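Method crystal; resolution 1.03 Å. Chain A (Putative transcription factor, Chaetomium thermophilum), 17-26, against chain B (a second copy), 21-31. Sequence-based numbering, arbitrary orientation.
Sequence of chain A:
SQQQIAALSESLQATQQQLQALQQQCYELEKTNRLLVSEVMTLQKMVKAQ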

# COMPACT_ATOMS: atom_id res chain seq x y z
N GLN A 17 6.30 -3.24 15.15
CA GLN A 17 6.96 -1.98 14.86
C GLN A 17 7.09 -1.75 13.38
O GLN A 17 6.80 -0.68 12.89
CB GLN A 17 8.31 -1.87 15.55
CG GLN A 17 8.91 -0.46 15.61
CD GLN A 17 10.23 -0.38 16.43
OE1 GLN A 17 11.01 -1.33 16.48
NE2 GLN A 17 10.47 0.74 17.07
N GLN A 18 7.43 -2.78 12.62
CA GLN A 18 7.45 -2.68 11.18
C GLN A 18 6.08 -2.45 10.58
O GLN A 18 5.91 -1.66 9.65
CB GLN A 18 8.07 -3.95 10.60
CG GLN A 18 8.33 -3.90 9.12
CD GLN A 18 9.10 -2.73 8.65
OE1 GLN A 18 10.27 -2.55 9.01
NE2 GLN A 18 8.45 -1.87 7.84
N LEU A 19 5.06 -3.09 11.12
CA LEU A 19 3.68 -2.89 10.68
C LEU A 19 3.27 -1.44 10.89
O LEU A 19 2.65 -0.85 10.00
CB LEU A 19 2.77 -3.86 11.40
CG LEU A 19 1.30 -3.73 11.07
CD1 LEU A 19 1.02 -3.84 9.58
CD2 LEU A 19 0.53 -4.78 11.82
N GLN A 20 3.63 -0.86 12.02
CA GLN A 20 3.29 0.55 12.25
C GLN A 20 3.98 1.45 11.23
O GLN A 20 3.36 2.40 10.71
CB GLN A 20 3.60 1.01 13.67
CG GLN A 20 2.79 0.32 14.74
CD GLN A 20 3.34 0.55 16.13
OE1 GLN A 20 4.54 0.77 16.32
NE2 GLN A 20 2.47 0.48 17.13
N ALA A 21 5.22 1.18 10.91
CA ALA A 21 5.91 2.00 9.91
C ALA A 21 5.27 1.83 8.52
O ALA A 21 5.19 2.80 7.75
CB ALA A 21 7.37 1.63 9.84
N LEU A 22 4.82 0.66 8.20
CA LEU A 22 4.10 0.41 6.96
C LEU A 22 2.79 1.17 6.92
O LEU A 22 2.48 1.86 5.92
CB LEU A 22 3.87 -1.12 6.80
CG LEU A 22 2.91 -1.50 5.66
CD1 LEU A 22 3.43 -1.02 4.31
CD2 LEU A 22 2.77 -3.03 5.68
N GLN A 23 2.03 1.13 8.01
CA GLN A 23 0.81 1.89 8.09
C GLN A 23 1.02 3.36 7.87
O GLN A 23 0.30 4.01 7.12
CB GLN A 23 0.09 1.68 9.42
CG GLN A 23 -0.39 0.31 9.65
CD GLN A 23 -0.81 0.06 11.14
OE1 GLN A 23 -1.88 -0.47 11.39
NE2 GLN A 23 0.02 0.42 12.13
N GLN A 24 2.04 3.90 8.50
CA GLN A 24 2.34 5.31 8.38
C GLN A 24 2.74 5.69 6.94
O GLN A 24 2.32 6.70 6.38
CB GLN A 24 3.47 5.70 9.32
CG GLN A 24 3.13 5.61 10.78
CD GLN A 24 2.41 6.86 11.25
OE1 GLN A 24 2.06 7.75 10.44
NE2 GLN A 24 2.18 6.95 12.54
N GLN A 25 3.55 4.86 6.32
CA GLN A 25 3.97 5.12 4.93
C GLN A 25 2.80 5.07 3.96
O GLN A 25 2.71 5.89 3.04
CB GLN A 25 5.08 4.15 4.56
CG GLN A 25 5.69 4.41 3.17
CD GLN A 25 6.31 5.77 3.04
OE1 GLN A 25 5.66 6.72 2.47
NE2 GLN A 25 7.49 5.94 3.50
N CYS A 26 1.94 4.07 4.08
CA CYS A 26 0.81 3.96 3.18
C CYS A 26 -0.22 5.07 3.45
O CYS A 26 -0.90 5.51 2.51
CB CYS A 26 0.24 2.55 3.14
SG CYS A 26 1.42 1.27 2.67
N ALA B 21 9.17 -4.64 2.34
CA ALA B 21 8.99 -4.50 0.89
C ALA B 21 7.68 -3.75 0.57
O ALA B 21 7.64 -2.91 -0.34
CB ALA B 21 8.99 -5.87 0.23
N LEU B 22 6.62 -4.04 1.30
CA LEU B 22 5.38 -3.26 1.14
C LEU B 22 5.56 -1.81 1.51
O LEU B 22 5.00 -0.90 0.84
CB LEU B 22 4.26 -3.88 1.98
CG LEU B 22 3.64 -5.15 1.39
CD1 LEU B 22 3.02 -5.99 2.46
CD2 LEU B 22 2.60 -4.79 0.33
N GLN B 23 6.34 -1.54 2.56
CA GLN B 23 6.59 -0.18 2.96
C GLN B 23 7.34 0.57 1.84
O GLN B 23 7.03 1.71 1.51
CB GLN B 23 7.39 -0.18 4.26
CG GLN B 23 7.62 1.23 4.79
CD GLN B 23 8.38 1.22 6.07
OE1 GLN B 23 8.44 0.23 6.76
NE2 GLN B 23 9.03 2.31 6.35
N GLN B 24 8.31 -0.09 1.24
CA GLN B 24 9.04 0.48 0.14
C GLN B 24 8.11 0.75 -1.06
O GLN B 24 8.28 1.77 -1.76
CB GLN B 24 10.19 -0.46 -0.24
CG GLN B 24 10.96 0.04 -1.41
CD GLN B 24 11.79 1.26 -1.12
OE1 GLN B 24 12.10 1.57 0.02
NE2 GLN B 24 12.18 1.99 -2.19
N GLN B 25 7.18 -0.14 -1.33
CA GLN B 25 6.22 0.08 -2.41
C GLN B 25 5.36 1.31 -2.12
O GLN B 25 5.19 2.16 -3.03
CB GLN B 25 5.36 -1.18 -2.55
CG GLN B 25 4.39 -1.17 -3.70
CD GLN B 25 3.75 -2.52 -3.89
OE1 GLN B 25 3.14 -3.09 -2.97
NE2 GLN B 25 3.92 -3.07 -5.04
N CYS B 26 4.84 1.47 -0.91
CA CYS B 26 4.10 2.68 -0.60
C CYS B 26 4.95 3.92 -0.71
O CYS B 26 4.47 4.97 -1.17
CB CYS B 26 3.44 2.57 0.77
SG CYS B 26 1.87 1.66 0.71
N TYR B 27 6.21 3.84 -0.27
CA TYR B 27 7.16 4.95 -0.39
C TYR B 27 7.35 5.36 -1.85
O TYR B 27 7.28 6.56 -2.18
CB TYR B 27 8.49 4.50 0.23
CG TYR B 27 9.59 5.50 0.05
CD1 TYR B 27 9.74 6.58 0.91
CD2 TYR B 27 10.52 5.40 -0.96
CE1 TYR B 27 10.74 7.49 0.79
CE2 TYR B 27 11.55 6.33 -1.12
CZ TYR B 27 11.69 7.33 -0.22
OH TYR B 27 12.67 8.33 -0.29
N GLU B 28 7.58 4.40 -2.72
CA GLU B 28 7.84 4.69 -4.13
C GLU B 28 6.59 5.28 -4.78
O GLU B 28 6.69 6.24 -5.57
CB GLU B 28 8.27 3.45 -4.87
CG GLU B 28 9.69 3.03 -4.48
CD GLU B 28 10.16 1.79 -5.15
OE1 GLU B 28 9.48 1.30 -6.13
OE2 GLU B 28 11.25 1.30 -4.83
N LEU B 29 5.44 4.69 -4.52
CA LEU B 29 4.19 5.19 -5.10
C LEU B 29 3.89 6.60 -4.63
O LEU B 29 3.42 7.45 -5.41
CB LEU B 29 3.02 4.28 -4.76
CG LEU B 29 3.02 2.91 -5.48
CD1 LEU B 29 2.04 1.97 -4.80
CD2 LEU B 29 2.74 3.09 -6.95
N GLU B 30 4.16 6.89 -3.34
CA GLU B 30 3.91 8.23 -2.83
C GLU B 30 4.79 9.24 -3.54
O GLU B 30 4.32 10.32 -3.94
CB GLU B 30 4.13 8.28 -1.33
CG GLU B 30 3.68 9.60 -0.72
CD GLU B 30 4.59 10.81 -0.90
OE1 GLU B 30 5.81 10.63 -1.04
OE2 GLU B 30 4.05 11.95 -0.88
N LYS B 31 6.07 8.92 -3.73
CA LYS B 31 6.97 9.86 -4.39
C LYS B 31 6.56 10.04 -5.85
O LYS B 31 6.52 11.19 -6.36
CB LYS B 31 8.40 9.40 -4.27
CG LYS B 31 9.30 10.44 -4.84
CD LYS B 31 10.73 10.15 -4.78
CE LYS B 31 11.55 11.33 -5.32
NZ LYS B 31 12.96 10.99 -5.51
O HOH W 1 11.42 0.01 8.36
O HOH W 2 9.41 4.11 4.22

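What ties the two helices together covalently? Cys26(A) SG and Cys26(B) SG lie 2.0 Å apart, the length of a disulfide bond, and the torsion about that bond is 98°, close to the relaxed value near 90°. The helices run in nearly the same direction, inclined by 17° with their axes 8.6 Å apart at closest approach, and the two cysteines lie at the same level, Cys26(A) CA to Cys26(B) CA being 5.2 Å; the CA-to-CB bond of Cys26(B) points toward chain A, that of Cys26(A) sideways. The bridge joins the same residue of the two copies, and both side chains take the m rotamer.

How do the side chains interlock beside this bridge? Two glutamines act as knobs. Gln25(A) points its CA-to-CB bond toward chain B and settles among Gln23(B), Cys26(B), Tyr27(B) and Glu30(B), its CG 3.4 Å from the backbone O of Gln23(B). Gln25(A) NE2 packs at the edge of the Tyr27(B) ring, near its plane, 3.5 Å from Tyr27(B) CD1. In return Gln23(B) sits among Gln18(A), Ala21(A), Leu22(A) and Gln25(A). Its CA-to-CB bond points sideways, but the extended t, t side chain brings its end nearer to chain A.

Where is the apolar contact? One turn before the disulfide, Leu22(A) CD1 approaches Leu22(B) CB at 3.8 Å. Both leucines are buried. The same CD1 of Leu22(A) also packs against the chain B backbone, 3.4 Å from Gln23(B) N.

Which polar interactions cross the contact? Gln18(A) NE2 donates a hydrogen bond to Gln23(B) OE1 at 2.4 Å, very short for an amide pair, with a bent N-H...O angle of 134°. Water 1 donates to Gln18(A) OE1 at 2.9 Å and, weakly, to Gln23(B) OE1 at 3.4 Å. Water 2 accepts from both Gln25(A) NE2, at 2.7 Å, and Gln23(B) NE2, at 2.8 Å, joining the ends of the two knobs.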